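Local coordinates for hemerythrin HHE cation binding domain protein (Mycobacterium kansasii, PDB 6TYJ) that binds metal ions, zinc in this crystal, within the helical bundle of a hemerythrin-like domain, and is of otherwise unsettled function, at residues K17-V22 against L51-R56; I84-V89 against E101-S106; A42-L47 against K161-L166; S31-P34 against E38-H41. All coordinates share one frame; numbering follows the deposited sequence.

Contact 1: residues K17-V22 against L51-R56; sequences KEHHVV and LDIHFR. With ZN (zinc ion), chain B.
The antiparallel helices carrying H19 and H54 run at 156° between their N-to-C directions, with segment axes 11.1 Å apart at closest approach, a wide spacing that three imidazoles fill. This is the metal-binding heart of a hemerythrin-type four-helix bundle. One histidine from each helix binds the same zinc ion: H20 NE2 lies 2.1 Å from the zinc ion, and H54 NE2 lies 2.1 Å from it. Their side chains cross at about a right angle and the rings meet rim to rim, each turning a nitrogen to the metal. E58, H114 and E118 complete the site. A chi1 of -173° swings the H54 ring across the gap between the helices. Its far nitrogen is then used as a donor to H19, a second-shell residue that probably fixes the rotation of H54. H19 NE2 is hydrogen-bonded to E50 and H20 ND1 to E119, which gives each ring a second polar partner. I53 adds an oblique contact, its CG1 3.9 Å from H19 CE1. The bond between the histidines runs from H54 ND1 to H19 ND1, 2.8 Å long, with an N-H...N angle of 149°.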
loop_
_atom_site.group_PDB
_atom_site.type_symbol
_atom_site.label_atom_id
_atom_site.label_comp_id
_atom_site.label_asym_id
_atom_site.label_seq_id
_atom_site.Cartn_x
_atom_site.Cartn_y
_atom_site.Cartn_z
ATOM N N LYS A 17 -10.183 -0.491 3.238
ATOM C CA LYS A 17 -10.050 0.049 4.585
ATOM C C LYS A 17 -9.413 -0.971 5.510
ATOM O O LYS A 17 -8.549 -0.624 6.339
ATOM C CB LYS A 17 -11.417 0.515 5.105
ATOM C CG LYS A 17 -11.904 1.762 4.381
ATOM C CD LYS A 17 -13.344 2.142 4.728
ATOM C CE LYS A 17 -13.403 2.921 6.005
ATOM N NZ LYS A 17 -14.819 3.071 6.459
ATOM N N GLU A 18 -9.819 -2.237 5.403
ATOM C CA GLU A 18 -9.205 -3.242 6.267
ATOM C C GLU A 18 -7.724 -3.389 5.954
ATOM O O GLU A 18 -6.909 -3.614 6.857
ATOM C CB GLU A 18 -9.928 -4.580 6.121
ATOM C CG GLU A 18 -11.309 -4.582 6.749
ATOM C CD GLU A 18 -12.079 -5.858 6.486
ATOM O OE1 GLU A 18 -11.439 -6.916 6.305
ATOM O OE2 GLU A 18 -13.329 -5.799 6.459
ATOM N N HIS A 19 -7.345 -3.250 4.685
ATOM C CA HIS A 19 -5.928 -3.391 4.371
ATOM C C HIS A 19 -5.126 -2.168 4.806
ATOM O O HIS A 19 -3.957 -2.310 5.201
ATOM C CB HIS A 19 -5.739 -3.671 2.879
ATOM C CG HIS A 19 -4.431 -4.344 2.592
ATOM N ND1 HIS A 19 -3.633 -4.017 1.514
ATOM C CD2 HIS A 19 -3.777 -5.326 3.262
ATOM C CE1 HIS A 19 -2.551 -4.770 1.528
ATOM N NE2 HIS A 19 -2.610 -5.572 2.576
ATOM N N HIS A 20 -5.737 -0.973 4.780
ATOM C CA HIS A 20 -5.068 0.205 5.343
ATOM C C HIS A 20 -4.765 0.000 6.826
ATOM O O HIS A 20 -3.702 0.413 7.301
ATOM C CB HIS A 20 -5.915 1.475 5.167
ATOM C CG HIS A 20 -5.953 2.017 3.763
ATOM N ND1 HIS A 20 -6.958 2.858 3.329
ATOM C CD2 HIS A 20 -5.108 1.867 2.715
ATOM C CE1 HIS A 20 -6.758 3.164 2.057
ATOM N NE2 HIS A 20 -5.625 2.605 1.670
ATOM N N VAL A 21 -5.693 -0.632 7.565
ATOM C CA VAL A 21 -5.472 -0.929 8.983
ATOM C C VAL A 21 -4.277 -1.850 9.161
ATOM O O VAL A 21 -3.449 -1.656 10.068
ATOM C CB VAL A 21 -6.739 -1.544 9.609
ATOM C CG1 VAL A 21 -6.416 -2.144 10.962
ATOM C CG2 VAL A 21 -7.842 -0.502 9.708
ATOM N N VAL A 22 -4.179 -2.876 8.313
ATOM C CA VAL A 22 -3.042 -3.793 8.329
ATOM C C VAL A 22 -1.743 -3.031 8.120
ATOM O O VAL A 22 -0.762 -3.228 8.845
ATOM C CB VAL A 22 -3.210 -4.883 7.252
ATOM C CG1 VAL A 22 -1.857 -5.566 6.965
ATOM C CG2 VAL A 22 -4.246 -5.907 7.682
ATOM N N LEU A 51 2.526 -3.544 0.953
ATOM C CA LEU A 51 2.470 -2.325 0.151
ATOM C C LEU A 51 2.421 -2.655 -1.335
ATOM O O LEU A 51 1.613 -2.085 -2.073
ATOM C CB LEU A 51 3.669 -1.423 0.466
ATOM C CG LEU A 51 3.834 -0.133 -0.343
ATOM C CD1 LEU A 51 2.530 0.653 -0.392
ATOM C CD2 LEU A 51 4.966 0.740 0.218
ATOM N N ASP A 52 3.303 -3.553 -1.784
ATOM C CA ASP A 52 3.299 -4.028 -3.174
ATOM C C ASP A 52 1.905 -4.442 -3.605
ATOM O O ASP A 52 1.385 -3.966 -4.628
ATOM C CB ASP A 52 4.276 -5.205 -3.298
ATOM C CG ASP A 52 4.349 -5.792 -4.693
ATOM O OD1 ASP A 52 4.055 -5.084 -5.664
ATOM O OD2 ASP A 52 4.707 -6.972 -4.808
ATOM N N ILE A 53 1.268 -5.315 -2.832
ATOM C CA ILE A 53 -0.009 -5.838 -3.306
ATOM C C ILE A 53 -1.119 -4.806 -3.170
ATOM O O ILE A 53 -2.093 -4.821 -3.953
ATOM C CB ILE A 53 -0.357 -7.157 -2.610
ATOM C CG1 ILE A 53 -0.735 -6.958 -1.163
ATOM C CG2 ILE A 53 0.820 -8.127 -2.686
ATOM C CD1 ILE A 53 -0.781 -8.328 -0.424
ATOM N N HIS A 54 -0.986 -3.884 -2.214
ATOM C CA HIS A 54 -1.991 -2.854 -2.020
ATOM C C HIS A 54 -2.064 -1.912 -3.207
ATOM O O HIS A 54 -3.159 -1.656 -3.744
ATOM C CB HIS A 54 -1.660 -2.066 -0.765
ATOM C CG HIS A 54 -2.719 -1.092 -0.391
ATOM N ND1 HIS A 54 -3.862 -1.464 0.269
ATOM C CD2 HIS A 54 -2.804 0.247 -0.575
ATOM C CE1 HIS A 54 -4.615 -0.397 0.483
ATOM N NE2 HIS A 54 -3.995 0.649 -0.032
ATOM N N PHE A 55 -0.907 -1.390 -3.640
ATOM C CA PHE A 55 -0.906 -0.490 -4.788
ATOM C C PHE A 55 -1.364 -1.212 -6.041
ATOM O O PHE A 55 -2.017 -0.599 -6.890
ATOM C CB PHE A 55 0.472 0.144 -4.995
ATOM C CG PHE A 55 0.756 1.277 -4.045
ATOM C CD1 PHE A 55 -0.118 1.564 -3.007
ATOM C CD2 PHE A 55 1.879 2.070 -4.221
ATOM C CE1 PHE A 55 0.135 2.618 -2.120
ATOM C CE2 PHE A 55 2.138 3.112 -3.353
ATOM C CZ PHE A 55 1.259 3.390 -2.302
ATOM N N ARG A 56 -1.050 -2.506 -6.169
ATOM C CA ARG A 56 -1.476 -3.242 -7.366
ATOM C C ARG A 56 -2.982 -3.433 -7.393
ATOM O O ARG A 56 -3.605 -3.273 -8.460
ATOM C CB ARG A 56 -0.772 -4.591 -7.432
ATOM C CG ARG A 56 0.678 -4.509 -7.855
ATOM C CD ARG A 56 1.248 -5.892 -8.085
ATOM N NE ARG A 56 2.698 -5.834 -8.155
ATOM C CZ ARG A 56 3.382 -5.769 -9.287
ATOM N NH1 ARG A 56 2.743 -5.765 -10.446
ATOM N NH2 ARG A 56 4.705 -5.726 -9.258
HETATM ZN ZN ZN B . -4.853 2.554 -0.280
#

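Contact 2: residues I84-V89 against E101-S106; sequences IDQLSV and EDEWNS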
loop_
_atom_site.group_PDB
_atom_site.type_symbol
_atom_site.label_atom_id
_atom_site.label_comp_id
_atom_site.label_asym_id
_atom_site.label_seq_id
_atom_site.Cartn_x
_atom_site.Cartn_y
_atom_site.Cartn_z
ATOM N N ILE A 84 6.234 5.808 -3.453
ATOM C CA ILE A 84 7.350 5.051 -4.028
ATOM C C ILE A 84 8.635 5.882 -4.022
ATOM O O ILE A 84 9.718 5.371 -3.708
ATOM C CB ILE A 84 6.981 4.557 -5.446
ATOM C CG1 ILE A 84 5.845 3.530 -5.389
ATOM C CG2 ILE A 84 8.185 3.939 -6.114
ATOM C CD1 ILE A 84 5.250 3.220 -6.763
ATOM N N ASP A 85 8.533 7.179 -4.333
ATOM C CA ASP A 85 9.706 8.047 -4.331
ATOM C C ASP A 85 10.288 8.161 -2.932
ATOM O O ASP A 85 11.515 8.199 -2.759
ATOM C CB ASP A 85 9.354 9.438 -4.861
ATOM C CG ASP A 85 9.434 9.528 -6.371
ATOM O OD1 ASP A 85 9.648 8.480 -7.020
ATOM O OD2 ASP A 85 9.288 10.652 -6.904
ATOM N N GLN A 86 9.425 8.249 -1.920
ATOM C CA GLN A 86 9.942 8.360 -0.559
ATOM C C GLN A 86 10.555 7.046 -0.107
ATOM O O GLN A 86 11.524 7.038 0.653
ATOM C CB GLN A 86 8.833 8.786 0.399
ATOM C CG GLN A 86 9.311 9.205 1.779
ATOM C CD GLN A 86 10.115 10.504 1.774
ATOM O OE1 GLN A 86 9.716 11.505 1.163
ATOM N NE2 GLN A 86 11.252 10.492 2.455
ATOM N N LEU A 87 9.979 5.921 -0.536
ATOM C CA LEU A 87 10.566 4.632 -0.203
ATOM C C LEU A 87 11.976 4.527 -0.764
ATOM O O LEU A 87 12.877 3.993 -0.104
ATOM C CB LEU A 87 9.679 3.495 -0.734
ATOM C CG LEU A 87 10.260 2.090 -0.516
ATOM C CD1 LEU A 87 10.496 1.776 0.951
ATOM C CD2 LEU A 87 9.338 1.038 -1.165
ATOM N N SER A 88 12.194 5.051 -1.979
ATOM C CA SER A 88 13.542 5.045 -2.550
ATOM C C SER A 88 14.522 5.833 -1.683
ATOM O O SER A 88 15.675 5.420 -1.498
ATOM C CB SER A 88 13.515 5.608 -3.971
ATOM O OG SER A 88 12.754 4.752 -4.801
ATOM N N VAL A 89 14.093 6.979 -1.161
ATOM C CA VAL A 89 14.965 7.741 -0.271
ATOM C C VAL A 89 15.237 6.960 1.007
ATOM O O VAL A 89 16.375 6.937 1.503
ATOM C CB VAL A 89 14.355 9.120 0.031
ATOM C CG1 VAL A 89 15.262 9.902 0.985
ATOM C CG2 VAL A 89 14.150 9.895 -1.261
ATOM N N GLU A 101 16.179 6.905 11.564
ATOM C CA GLU A 101 14.852 7.064 12.148
ATOM C C GLU A 101 14.136 8.296 11.597
ATOM O O GLU A 101 12.911 8.263 11.399
ATOM C CB GLU A 101 14.956 7.127 13.670
ATOM C CG GLU A 101 13.655 6.795 14.372
ATOM C CD GLU A 101 13.860 6.382 15.820
ATOM O OE1 GLU A 101 13.007 5.638 16.345
ATOM O OE2 GLU A 101 14.871 6.800 16.427
ATOM N N ASP A 102 14.877 9.369 11.301
ATOM C CA ASP A 102 14.275 10.505 10.602
ATOM C C ASP A 102 13.716 10.091 9.246
ATOM O O ASP A 102 12.619 10.510 8.869
ATOM C CB ASP A 102 15.296 11.622 10.417
ATOM C CG ASP A 102 15.402 12.508 11.612
ATOM O OD1 ASP A 102 14.617 12.328 12.566
ATOM O OD2 ASP A 102 16.278 13.389 11.585
ATOM N N GLU A 103 14.461 9.270 8.491
ATOM C CA GLU A 103 13.959 8.828 7.192
ATOM C C GLU A 103 12.743 7.927 7.346
ATOM O O GLU A 103 11.785 8.034 6.566
ATOM C CB GLU A 103 15.062 8.110 6.414
ATOM C CG GLU A 103 16.269 8.988 6.055
ATOM C CD GLU A 103 15.917 10.174 5.161
ATOM O OE1 GLU A 103 14.845 10.172 4.512
ATOM O OE2 GLU A 103 16.716 11.128 5.114
ATOM N N TRP A 104 12.757 7.034 8.336
ATOM C CA TRP A 104 11.593 6.178 8.553
ATOM C C TRP A 104 10.360 7.021 8.859
ATOM O O TRP A 104 9.282 6.796 8.293
ATOM C CB TRP A 104 11.859 5.179 9.685
ATOM C CG TRP A 104 10.573 4.572 10.176
ATOM C CD1 TRP A 104 9.947 4.819 11.351
ATOM C CD2 TRP A 104 9.721 3.687 9.443
ATOM N NE1 TRP A 104 8.760 4.114 11.421
ATOM C CE2 TRP A 104 8.608 3.407 10.260
ATOM C CE3 TRP A 104 9.809 3.078 8.184
ATOM C CZ2 TRP A 104 7.579 2.560 9.864
ATOM C CZ3 TRP A 104 8.778 2.236 7.780
ATOM C CH2 TRP A 104 7.681 1.985 8.622
ATOM N N ASN A 105 10.507 8.026 9.719
ATOM C CA ASN A 105 9.355 8.861 10.060
ATOM C C ASN A 105 8.845 9.628 8.847
ATOM O O ASN A 105 7.632 9.774 8.673
ATOM C CB ASN A 105 9.714 9.815 11.198
ATOM C CG ASN A 105 9.789 9.109 12.528
ATOM O OD1 ASN A 105 9.065 8.140 12.763
ATOM N ND2 ASN A 105 10.655 9.594 13.419
ATOM N N SER A 106 9.754 10.132 8.007
ATOM C CA SER A 106 9.340 10.824 6.794
ATOM C C SER A 106 8.566 9.886 5.874
ATOM O O SER A 106 7.564 10.283 5.272
ATOM C CB SER A 106 10.558 11.410 6.076
ATOM O OG SER A 106 11.127 12.477 6.829
HETATM O O HOH W 1 12.653 8.570 3.938
HETATM O O HOH W 2 13.294 11.904 3.613
#
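Q86 NE2 donates to two waters, and both of them pass the link on to E103. One water accepts from Q86 NE2 at 2.8 Å and donates both to E103 OE1, at 2.8 Å, and to the backbone carbonyl E103 O, at 2.8 Å. The other accepts from Q86 NE2 at 2.7 Å and gives its hydrogen to E103 OE1. The same amide nitrogen and carboxylate oxygen thus anchor both bridges, while the direct separation of Q86 NE2 and E103 OE1 is 4.2 Å: the two side chains are joined through solvent. Their amide and carboxylate planes lie 8° apart, almost coplanar, although the side chains themselves cross at about a right angle. Both chains bend at chi2, and the bend in E103 (-61°) brings its carboxylate near its own backbone carbonyl, where one water bonds to both OE1 and O.

Van der Waals contacts flank this polar centre. V89 CG1 lies 3.6 Å from E103 OE1, and S106 CB is 3.8 Å from Q86 NE2. The buried area of 152 Å² is modest, consistent with a solvated seam at the surface of the bundle.

The helices concerned, 70-91 and 100-121, are successive in the chain and nearly antiparallel at 172°, their segment axes 9.7 Å apart. Q86 also rests on F107 and V110, and E103 on L90 and T93. From the inner sides of the two segments, L87 and W104 pack on F44 of helix 38-65.

Contact 3: residues A42-L47 against K161-L166; sequences ALFDEL and KGRAAL. With ZN (zinc ion), chain E.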
loop_
_atom_site.group_PDB
_atom_site.type_symbol
_atom_site.label_atom_id
_atom_site.label_comp_id
_atom_site.label_asym_id
_atom_site.label_seq_id
_atom_site.Cartn_x
_atom_site.Cartn_y
_atom_site.Cartn_z
ATOM N N ALA A 42 12.489 -7.810 9.713
ATOM C CA ALA A 42 11.438 -8.708 9.207
ATOM C C ALA A 42 10.138 -7.958 9.022
ATOM O O ALA A 42 9.470 -8.112 7.995
ATOM C CB ALA A 42 11.230 -9.896 10.145
ATOM N N LEU A 43 9.782 -7.103 9.986
ATOM C CA LEU A 43 8.544 -6.349 9.870
ATOM C C LEU A 43 8.573 -5.428 8.658
ATOM O O LEU A 43 7.553 -5.257 7.971
ATOM C CB LEU A 43 8.330 -5.550 11.162
ATOM C CG LEU A 43 7.818 -6.338 12.375
ATOM C CD1 LEU A 43 7.995 -5.391 13.580
ATOM C CD2 LEU A 43 6.353 -6.788 12.235
ATOM N N PHE A 44 9.731 -4.835 8.363
ATOM C CA PHE A 44 9.814 -3.970 7.198
ATOM C C PHE A 44 9.604 -4.762 5.906
ATOM O O PHE A 44 8.903 -4.287 5.009
ATOM C CB PHE A 44 11.153 -3.245 7.162
ATOM C CG PHE A 44 11.258 -2.264 6.041
ATOM C CD1 PHE A 44 10.434 -1.155 6.011
ATOM C CD2 PHE A 44 12.198 -2.442 5.022
ATOM C CE1 PHE A 44 10.514 -0.238 4.947
ATOM C CE2 PHE A 44 12.299 -1.512 3.978
ATOM C CZ PHE A 44 11.462 -0.414 3.955
ATOM N N ASP A 45 10.196 -5.956 5.794
ATOM C CA ASP A 45 9.898 -6.808 4.635
ATOM C C ASP A 45 8.409 -7.102 4.539
ATOM O O ASP A 45 7.843 -7.161 3.428
ATOM C CB ASP A 45 10.653 -8.122 4.733
ATOM C CG ASP A 45 12.119 -8.002 4.383
ATOM O OD1 ASP A 45 12.558 -6.961 3.843
ATOM O OD2 ASP A 45 12.828 -8.991 4.645
ATOM N N GLU A 46 7.763 -7.380 5.682
ATOM C CA GLU A 46 6.326 -7.680 5.651
ATOM C C GLU A 46 5.548 -6.488 5.130
ATOM O O GLU A 46 4.613 -6.648 4.326
ATOM C CB GLU A 46 5.837 -8.058 7.053
ATOM C CG GLU A 46 6.418 -9.369 7.555
ATOM C CD GLU A 46 6.052 -9.656 9.001
ATOM O OE1 GLU A 46 4.855 -9.582 9.351
ATOM O OE2 GLU A 46 6.970 -9.960 9.782
ATOM N N LEU A 47 5.956 -5.279 5.536
ATOM C CA LEU A 47 5.318 -4.060 5.035
ATOM C C LEU A 47 5.507 -3.911 3.533
ATOM O O LEU A 47 4.560 -3.551 2.817
ATOM C CB LEU A 47 5.881 -2.834 5.767
ATOM C CG LEU A 47 5.387 -1.474 5.235
ATOM C CD1 LEU A 47 3.852 -1.362 5.322
ATOM C CD2 LEU A 47 6.036 -0.334 6.050
ATOM N N LYS A 161 14.281 -13.744 -5.460
ATOM C CA LYS A 161 15.057 -12.683 -6.085
ATOM C C LYS A 161 15.482 -11.561 -5.142
ATOM O O LYS A 161 16.331 -10.747 -5.531
ATOM C CB LYS A 161 14.278 -12.076 -7.259
ATOM N N GLY A 162 14.924 -11.477 -3.939
ATOM C CA GLY A 162 15.428 -10.589 -2.910
ATOM C C GLY A 162 14.609 -9.316 -2.757
ATOM O O GLY A 162 13.701 -9.006 -3.535
ATOM N N ARG A 163 14.973 -8.560 -1.719
ATOM C CA ARG A 163 14.238 -7.348 -1.378
ATOM C C ARG A 163 14.349 -6.302 -2.478
ATOM O O ARG A 163 13.397 -5.559 -2.734
ATOM C CB ARG A 163 14.762 -6.788 -0.052
ATOM C CG ARG A 163 13.897 -5.706 0.546
ATOM C CD ARG A 163 14.576 -5.041 1.742
ATOM N NE ARG A 163 15.580 -4.084 1.294
ATOM C CZ ARG A 163 16.097 -3.136 2.071
ATOM N NH1 ARG A 163 15.684 -3.017 3.327
ATOM N NH2 ARG A 163 17.006 -2.298 1.591
ATOM N N ALA A 164 15.524 -6.196 -3.107
ATOM C CA ALA A 164 15.704 -5.236 -4.190
ATOM C C ALA A 164 14.716 -5.498 -5.312
ATOM O O ALA A 164 14.115 -4.563 -5.852
ATOM C CB ALA A 164 17.133 -5.303 -4.723
ATOM N N ALA A 165 14.527 -6.775 -5.659
ATOM C CA ALA A 165 13.621 -7.130 -6.744
ATOM C C ALA A 165 12.179 -6.812 -6.382
ATOM O O ALA A 165 11.381 -6.428 -7.248
ATOM C CB ALA A 165 13.776 -8.611 -7.081
ATOM N N LEU A 166 11.826 -6.982 -5.112
ATOM C CA LEU A 166 10.488 -6.636 -4.654
ATOM C C LEU A 166 10.261 -5.128 -4.698
ATOM O O LEU A 166 9.149 -4.669 -4.979
ATOM C CB LEU A 166 10.275 -7.181 -3.246
ATOM C CG LEU A 166 8.941 -6.909 -2.560
ATOM C CD1 LEU A 166 7.857 -7.750 -3.224
ATOM C CD2 LEU A 166 9.029 -7.193 -1.078
HETATM ZN ZN ZN E . 5.919 -10.262 12.071
HETATM O O HOH W 3 14.802 -5.363 5.456
HETATM O O HOH W 4 4.791 -9.858 14.247
#
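R163 meets segment 42-47 at F44 and D45. Its guanidinium nitrogen NH1 comes to the edge of the F44 ring, close to the ring plane, with R163 NH1 3.8 Å from F44 CE2; the ring and guanidinium planes stand 72° apart. This edge approach differs from a cation-pi stack, in which the charge would sit over the ring face. D45 touches the aliphatic part of the same arginine: D45 OD1 is 3.5 Å from R163 CD, whereas the charged groups stay apart, D45 OD1 being 4.9 Å from R163 NE. Their electrostatic attraction is therefore probably exerted without direct pairing, helped by a water that donates to D45 OD1 at 3.2 Å and accepts from R163 NH1 at 3.3 Å. That water also lies at the edge of the F44 ring, in its plane.

A turn of the arginine chain at chi3, 78°, brings the guanidinium round to the phenyl edge. R163 packs on L48 and L91 as well, and F44 also packs on L90 and L91 of helix 70-91. E46, on another side of its helix, binds a peripheral zinc ion through E46 OE2 at 2.5 Å, and a water is a further ligand.

G162, with positive phi (102°), is the N-cap residue of helix 163-168. The arrangement is that of a C-terminal helical extension folded back against the outside of a hemerythrin-type bundle.

Contact 4: residues S31-P34 against E38-H41; sequences SEAP and EERH
The tight connection between helices 12-32 and 38-65 of the bundle is closed by R40, which reaches back from the start of the second helix to the end of the first. R40 NH1 donates to A33 O at 2.9 Å with an N-H...O angle of 148°. The carbonyl oxygen lies in the guanidinium plane, whereas the donor is tilted 19° from the carbonyl plane. R40 takes this path with its chain extended from CG to NE, and the methylenes run along the turn: R40 CD is 3.4 Å from P34 O. At the root of the side chain the two CB atoms of A33 and R40 are 3.8 Å apart. E39 adds a flank, its CD standing 4.0 Å from A33 CB.

The guanidinium has further partners. R40 NH2 donates to a water at 3.0 Å, which in turn gives a weak bond to S31 O; R40 NE is hydrogen-bonded to Y100, and the group makes a cation-pi contact with W104. S31 N lies over one guanidinium face, offset toward the rim. A33 is the first residue after helix 12-32 to leave helical angles. The whole is a helix-loop-helix hairpin joining two consecutive antiparallel helices of the hemerythrin-type bundle, bridged here from R40 to A33.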
loop_
_atom_site.group_PDB
_atom_site.type_symbol
_atom_site.label_atom_id
_atom_site.label_comp_id
_atom_site.label_asym_id
_atom_site.label_seq_id
_atom_site.Cartn_x
_atom_site.Cartn_y
_atom_site.Cartn_z
ATOM N N SER A 31 7.843 0.918 13.943
ATOM C CA SER A 31 8.266 2.061 14.753
ATOM C C SER A 31 8.613 1.650 16.165
ATOM O O SER A 31 9.502 2.251 16.795
ATOM C CB SER A 31 7.163 3.113 14.820
ATOM O OG SER A 31 6.815 3.589 13.544
ATOM N N GLU A 32 7.907 0.660 16.697
ATOM C CA GLU A 32 8.092 0.292 18.091
ATOM C C GLU A 32 9.280 -0.634 18.302
ATOM O O GLU A 32 9.771 -0.730 19.436
ATOM C CB GLU A 32 6.826 -0.380 18.638
ATOM C CG GLU A 32 5.634 0.536 18.869
ATOM C CD GLU A 32 4.344 -0.255 19.115
ATOM O OE1 GLU A 32 4.303 -1.458 18.756
ATOM O OE2 GLU A 32 3.374 0.322 19.659
ATOM N N ALA A 33 9.752 -1.317 17.239
ATOM C CA ALA A 33 10.858 -2.247 17.344
ATOM C C ALA A 33 12.190 -1.489 17.337
ATOM O O ALA A 33 12.289 -0.386 16.788
ATOM C CB ALA A 33 10.807 -3.240 16.181
ATOM N N PRO A 34 13.205 -2.022 18.003
ATOM C CA PRO A 34 14.484 -1.307 18.084
ATOM C C PRO A 34 15.103 -1.154 16.699
ATOM O O PRO A 34 14.975 -2.034 15.845
ATOM C CB PRO A 34 15.333 -2.207 18.994
ATOM C CG PRO A 34 14.331 -2.981 19.819
ATOM C CD PRO A 34 13.174 -3.232 18.834
ATOM N N GLU A 38 16.596 -7.514 14.399
ATOM C CA GLU A 38 16.037 -8.590 13.568
ATOM C C GLU A 38 14.536 -8.421 13.363
ATOM O O GLU A 38 14.014 -8.613 12.250
ATOM C CB GLU A 38 16.311 -9.939 14.238
ATOM C CG GLU A 38 17.764 -10.272 14.444
ATOM C CD GLU A 38 18.001 -11.364 15.490
ATOM O OE1 GLU A 38 17.080 -11.729 16.262
ATOM O OE2 GLU A 38 19.139 -11.858 15.543
ATOM N N GLU A 39 13.829 -8.104 14.446
ATOM C CA GLU A 39 12.386 -7.924 14.403
ATOM C C GLU A 39 12.001 -6.793 13.466
ATOM O O GLU A 39 11.082 -6.949 12.647
ATOM C CB GLU A 39 11.864 -7.654 15.819
ATOM C CG GLU A 39 10.372 -7.471 15.860
ATOM C CD GLU A 39 9.830 -6.967 17.201
ATOM O OE1 GLU A 39 10.623 -6.781 18.154
ATOM O OE2 GLU A 39 8.597 -6.748 17.283
ATOM N N ARG A 40 12.703 -5.661 13.545
ATOM C CA ARG A 40 12.338 -4.523 12.703
ATOM C C ARG A 40 12.590 -4.833 11.233
ATOM O O ARG A 40 11.815 -4.411 10.364
ATOM C CB ARG A 40 13.099 -3.261 13.116
ATOM C CG ARG A 40 12.423 -1.988 12.590
ATOM C CD ARG A 40 13.060 -0.771 13.280
ATOM N NE ARG A 40 12.637 0.477 12.666
ATOM C CZ ARG A 40 12.217 1.540 13.334
ATOM N NH1 ARG A 40 12.158 1.525 14.667
ATOM N NH2 ARG A 40 11.857 2.618 12.662
ATOM N N HIS A 41 13.694 -5.521 10.929
ATOM C CA HIS A 41 13.967 -5.865 9.532
ATOM C C HIS A 41 12.903 -6.787 8.955
ATOM O O HIS A 41 12.475 -6.599 7.805
ATOM C CB HIS A 41 15.344 -6.518 9.399
ATOM C CG HIS A 41 16.492 -5.552 9.520
ATOM N ND1 HIS A 41 16.759 -4.592 8.567
ATOM C CD2 HIS A 41 17.448 -5.412 10.470
ATOM C CE1 HIS A 41 17.827 -3.898 8.929
ATOM N NE2 HIS A 41 18.273 -4.385 10.070
HETATM O O HOH W 5 10.987 4.503 14.811
#

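Overall arrangement
Helix 38-65 ties contacts 1, 3 and 4 together. Contact 1 holds the central metal site, its centre about 4 Å from that of the chain; contact 4 closes the turn between the same two helices, about 20 Å away centre to centre. Contacts 2 and 3 meet through hydrophobic packing, W104 CH2 lying 3.8 Å from L47 CD2. W104 also reaches contact 4, where W104 NE1 is 2.9 Å from S31 OG, a probable hydrogen bond. Contact 3 touches contact 1, with D52 OD2 3.6 Å from L166 CD1, and contact 2 does so too, with I84 CG1 4.3 Å from F55 CE2. The Q86 side chain of contact 2 is about 13 Å from a bound zinc.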